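Local coordinates for avidin-related protein 2 (Gallus gallus, PDB 1WBI), which binds biotin, probably tightly, within its beta-barrel as a tetrameric member of the avidin family, at residues 25-28 / 29-33; 7-10 / 11-15. One frame throughout, in Å; residues are numbered along the deposited sequence.

Contact 1: residues 25-28 / 29-33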
loop_
_atom_site.group_PDB
_atom_site.type_symbol
_atom_site.label_atom_id
_atom_site.label_comp_id
_atom_site.label_asym_id
_atom_site.label_seq_id
_atom_site.Cartn_x
_atom_site.Cartn_y
_atom_site.Cartn_z
ATOM N N ALA A 25 3.886 -28.030 8.593
ATOM C CA ALA A 25 2.515 -28.491 8.658
ATOM C C ALA A 25 1.608 -27.356 9.086
ATOM O O ALA A 25 1.978 -26.553 9.915
ATOM C CB ALA A 25 2.398 -29.648 9.677
ATOM N N VAL A 26 0.414 -27.302 8.516
ATOM C CA VAL A 26 -0.578 -26.293 8.871
ATOM C C VAL A 26 -1.495 -26.947 9.892
ATOM O O VAL A 26 -2.050 -28.022 9.623
ATOM C CB VAL A 26 -1.385 -25.873 7.653
ATOM C CG1 VAL A 26 -2.456 -24.868 8.021
ATOM C CG2 VAL A 26 -0.452 -25.299 6.531
ATOM N N ASN A 27 -1.671 -26.327 11.043
ATOM C CA ASN A 27 -2.439 -26.996 12.103
ATOM C C ASN A 27 -3.939 -26.859 11.877
ATOM O O ASN A 27 -4.400 -26.382 10.826
ATOM C CB ASN A 27 -1.952 -26.569 13.500
ATOM C CG ASN A 27 -2.355 -25.153 13.892
ATOM O OD1 ASN A 27 -3.240 -24.522 13.284
ATOM N ND2 ASN A 27 -1.725 -24.665 14.970
ATOM N N ASP A 28 -4.722 -27.336 12.832
ATOM C CA ASP A 28 -6.150 -27.368 12.657
ATOM C C ASP A 28 -6.775 -25.964 12.581
ATOM O O ASP A 28 -7.801 -25.791 11.946
ATOM C CB ASP A 28 -6.770 -28.229 13.770
ATOM C CG ASP A 28 -6.569 -29.723 13.526
ATOM O OD1 ASP A 28 -6.586 -30.152 12.338
ATOM O OD2 ASP A 28 -6.400 -30.463 14.527
ATOM N N ASN A 29 -6.115 -24.977 13.171
ATOM C CA ASN A 29 -6.574 -23.583 13.123
ATOM C C ASN A 29 -6.006 -22.799 11.916
ATOM O O ASN A 29 -6.259 -21.603 11.769
ATOM C CB ASN A 29 -6.204 -22.878 14.424
ATOM C CG ASN A 29 -6.860 -23.511 15.648
ATOM O OD1 ASN A 29 -6.217 -23.686 16.691
ATOM N ND2 ASN A 29 -8.124 -23.818 15.536
ATOM N N GLY A 30 -5.273 -23.463 11.025
ATOM C CA GLY A 30 -4.703 -22.787 9.856
ATOM C C GLY A 30 -3.334 -22.181 10.109
ATOM O O GLY A 30 -2.793 -21.505 9.202
ATOM N N GLU A 31 -2.773 -22.358 11.299
ATOM C CA GLU A 31 -1.498 -21.752 11.632
ATOM C C GLU A 31 -0.323 -22.538 11.101
ATOM O O GLU A 31 -0.378 -23.755 11.038
ATOM C CB GLU A 31 -1.322 -21.617 13.150
ATOM C CG GLU A 31 -2.450 -20.865 13.860
ATOM C CD GLU A 31 -2.358 -20.985 15.383
ATOM O OE1 GLU A 31 -1.757 -21.981 15.875
ATOM O OE2 GLU A 31 -2.895 -20.084 16.082
ATOM N N PHE A 32 0.722 -21.825 10.715
ATOM C CA PHE A 32 1.932 -22.448 10.175
ATOM C C PHE A 32 3.144 -21.601 10.472
ATOM O O PHE A 32 3.045 -20.408 10.699
ATOM C CB PHE A 32 1.798 -22.703 8.675
ATOM C CG PHE A 32 1.539 -21.449 7.864
ATOM C CD1 PHE A 32 2.592 -20.652 7.413
ATOM C CD2 PHE A 32 0.242 -21.058 7.579
ATOM C CE1 PHE A 32 2.356 -19.462 6.695
ATOM C CE2 PHE A 32 -0.011 -19.895 6.848
ATOM C CZ PHE A 32 1.034 -19.087 6.416
ATOM N N ASP A 33 4.304 -22.253 10.415
ATOM C CA ASP A 33 5.593 -21.650 10.549
ATOM C C ASP A 33 6.436 -22.067 9.371
ATOM O O ASP A 33 6.065 -22.930 8.582
ATOM C CB ASP A 33 6.238 -21.980 11.910
ATOM C CG ASP A 33 6.474 -23.465 12.106
ATOM O OD1 ASP A 33 7.235 -24.045 11.331
ATOM O OD2 ASP A 33 5.869 -24.054 13.021
HETATM O O HOH W 1 4.233 -25.161 10.207
#
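The amide of Asn-27 lies against the backbone of Asn-29 and the N-H of Glu-31, inside the tight turn that leads into strand 31-37. Its CG sits between the backbone N and the carbonyl carbon (chi1 73°), which brings OD1 back over the turn. There Glu-31 N donates to Asn-27 OD1 over 3.0 Å, standing 52° above the plane of the amide carbonyl. Asn-29 N, 2.9 Å from Asn-27 OD1, adds a weak, bent bond, and CB of Asn-29 packs beside the same oxygen. In the conformer described, one of two deposited for Glu-31, Asn-27 ND2 also reaches Glu-31 OE1 at 2.8 Å on its anti side, the amide and carboxylate turned 36° apart. Backbone bonds frame this: Gly-30 N to Asn-27 O at 3.1 Å closes a type I turn, and Asn-27 N to Glu-31 O at 2.9 Å pairs the arms. Gly-30 adopts a left-handed conformation, as in the type I turn plus G1 bulge hairpin. On the flank, Val-26 lays CG1 on Gly-30 C at 3.5 Å and CG2 on Phe-32 CB, while a water joins Ala-25 O to Asp-33 N. With an alanine in place of Asn-27, the N-H of Glu-31 would probably lose its side-chain acceptor and, in this conformer, the Glu-31 carboxylate its amide partner. The turn is thus probably steadied by its first residue, whose side-chain oxygen takes the N-H of Glu-31 and whose carbonyl is also met by Lys-58, with the ND2 bond added in one Glu-31 conformer.

Contact 2: residues 7-10 / 11-15; sequences CSLT and GEWDN
Hydrogen bonding between Leu-9 and Trp-13 comes down to one nearly straight bond: the indole NE1 of Trp-13 gives its N-H to Leu-9 O over 2.8 Å, with 167° at the hydrogen. The acceptor lies close to the ring plane, so the indole is met at its edge, and NE1 stands 25° away from the carbonyl plane of Leu-9. With CG of Trp-13 beside its own backbone N (chi1 -58°), the ring swings back toward the loop that precedes the strand. Ser-8 O also faces the indole edge, 4.0 Å from Trp-13 CZ2.

Apolar contact is slighter. In the conformer described, one of two, Leu-9 brings CD2 to within 4.1 Å of Trp-13 CZ2, the side chains crossing at about a right angle; Leu-94 touches both.

Gly-11, Glu-12 and Trp-13 form the Gly-X-Trp signature at the first strand of the calycin barrels, to which avidins belong. As in those relatives, an arginine of the last strand accompanies the tryptophan: Arg-123 packs on Trp-13 and donates hydrogen bonds to Ser-8 O and Thr-10 O, so it reaches the same loop that the indole N-H holds.

Steric limits act at the junction of loop and strand. A side chain on Gly-11 would run into Thr-10 O at its backbone angles. The hydroxyl OG1 of Thr-10 turns elsewhere and is hydrogen-bonded to Gly-24 O. At the extremes of the run, Cys-7 is tied to Cys-84 by a disulfide, and Asn-15 ND2 is hydrogen-bonded to biotin O3.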
loop_
_atom_site.group_PDB
_atom_site.type_symbol
_atom_site.label_atom_id
_atom_site.label_comp_id
_atom_site.label_asym_id
_atom_site.label_seq_id
_atom_site.Cartn_x
_atom_site.Cartn_y
_atom_site.Cartn_z
ATOM N N CYS A 7 -3.336 -25.748 -2.385
ATOM C CA CYS A 7 -3.378 -24.537 -1.555
ATOM C C CYS A 7 -3.277 -24.785 -0.044
ATOM O O CYS A 7 -3.588 -23.891 0.771
ATOM C CB CYS A 7 -4.573 -23.641 -1.919
ATOM S SG CYS A 7 -4.415 -22.907 -3.500
ATOM N N SER A 8 -2.792 -25.961 0.356
ATOM C CA SER A 8 -2.150 -26.078 1.687
ATOM C C SER A 8 -0.803 -25.429 1.534
ATOM O O SER A 8 -0.068 -25.717 0.593
ATOM C CB SER A 8 -1.954 -27.528 2.121
ATOM O OG SER A 8 -1.257 -27.581 3.353
ATOM N N LEU A 9 -0.473 -24.487 2.395
ATOM C CA LEU A 9 0.767 -23.745 2.205
ATOM C C LEU A 9 2.003 -24.583 2.555
ATOM O O LEU A 9 3.093 -24.225 2.118
ATOM C CB LEU A 9 0.745 -22.470 3.027
ATOM C CG LEU A 9 -0.308 -21.504 2.487
ATOM C CD1 LEU A 9 -0.354 -20.321 3.369
ATOM C CD2 LEU A 9 0.014 -21.134 1.027
ATOM N N THR A 10 1.818 -25.673 3.288
ATOM C CA THR A 10 2.889 -26.647 3.528
ATOM C C THR A 10 3.648 -26.923 2.249
ATOM O O THR A 10 3.069 -27.295 1.217
ATOM C CB THR A 10 2.322 -27.977 4.084
ATOM O OG1 THR A 10 1.625 -27.719 5.301
ATOM C CG2 THR A 10 3.453 -29.004 4.352
ATOM N N GLY A 11 4.962 -26.802 2.328
ATOM C CA GLY A 11 5.814 -27.050 1.173
ATOM C C GLY A 11 6.751 -25.925 0.799
ATOM O O GLY A 11 6.968 -25.025 1.617
ATOM N N GLU A 12 7.289 -25.971 -0.416
ATOM C CA GLU A 12 8.351 -25.115 -0.858
ATOM C C GLU A 12 7.863 -24.259 -2.012
ATOM O O GLU A 12 7.258 -24.765 -2.971
ATOM C CB GLU A 12 9.573 -25.954 -1.297
ATOM C CG GLU A 12 10.338 -26.627 -0.155
ATOM C CD GLU A 12 9.514 -27.656 0.582
ATOM O OE1 GLU A 12 9.078 -28.642 -0.068
ATOM O OE2 GLU A 12 9.280 -27.479 1.776
ATOM N N TRP A 13 8.182 -22.967 -1.943
ATOM C CA TRP A 13 7.651 -21.954 -2.853
ATOM C C TRP A 13 8.771 -21.007 -3.310
ATOM O O TRP A 13 9.591 -20.618 -2.487
ATOM C CB TRP A 13 6.561 -21.122 -2.133
ATOM C CG TRP A 13 5.412 -21.902 -1.600
ATOM C CD1 TRP A 13 5.300 -22.489 -0.363
ATOM C CD2 TRP A 13 4.180 -22.170 -2.274
ATOM N NE1 TRP A 13 4.102 -23.128 -0.255
ATOM C CE2 TRP A 13 3.388 -22.940 -1.412
ATOM C CE3 TRP A 13 3.683 -21.848 -3.530
ATOM C CZ2 TRP A 13 2.085 -23.383 -1.770
ATOM C CZ3 TRP A 13 2.400 -22.276 -3.897
ATOM C CH2 TRP A 13 1.625 -23.048 -3.016
ATOM N N ASP A 14 8.765 -20.642 -4.591
ATOM C CA ASP A 14 9.633 -19.659 -5.191
ATOM C C ASP A 14 8.830 -18.387 -5.386
ATOM O O ASP A 14 7.648 -18.491 -5.660
ATOM C CB ASP A 14 10.005 -20.088 -6.663
ATOM C CG ASP A 14 10.927 -21.298 -6.745
ATOM O OD1 ASP A 14 11.980 -21.281 -6.091
ATOM O OD2 ASP A 14 10.564 -22.262 -7.454
ATOM N N ASN A 15 9.423 -17.197 -5.351
ATOM C CA ASN A 15 8.734 -16.012 -5.868
ATOM C C ASN A 15 9.464 -15.305 -6.959
ATOM O O ASN A 15 10.612 -15.704 -7.323
ATOM C CB ASN A 15 8.280 -15.049 -4.739
ATOM C CG ASN A 15 9.396 -14.185 -4.149
ATOM O OD1 ASN A 15 10.473 -14.004 -4.728
ATOM N ND2 ASN A 15 9.119 -13.636 -2.977
#

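Contact 2 (7-10 / 11-15) comes first along the chain and is complete before contact 1 (25-28 / 29-33) begins; their centres are about 13 Å apart. Both belong to the same closed antiparallel barrel, where strands 11-15 and 31-37 each pair with strand 20-23 between them. The two meet directly: Val-26 CG2 packs 3.4 Å from Thr-10 OG1, and, in the Leu-9 conformer described, Phe-32 CE2 comes within 3.5 Å of Leu-9 CD1. The loop leading into the first strand thus packs against the turn leading into the third. Biotin lies about 10 Å from the side chain of Trp-13 and about 14 Å from that of Phe-32, so neither packs on the ligand.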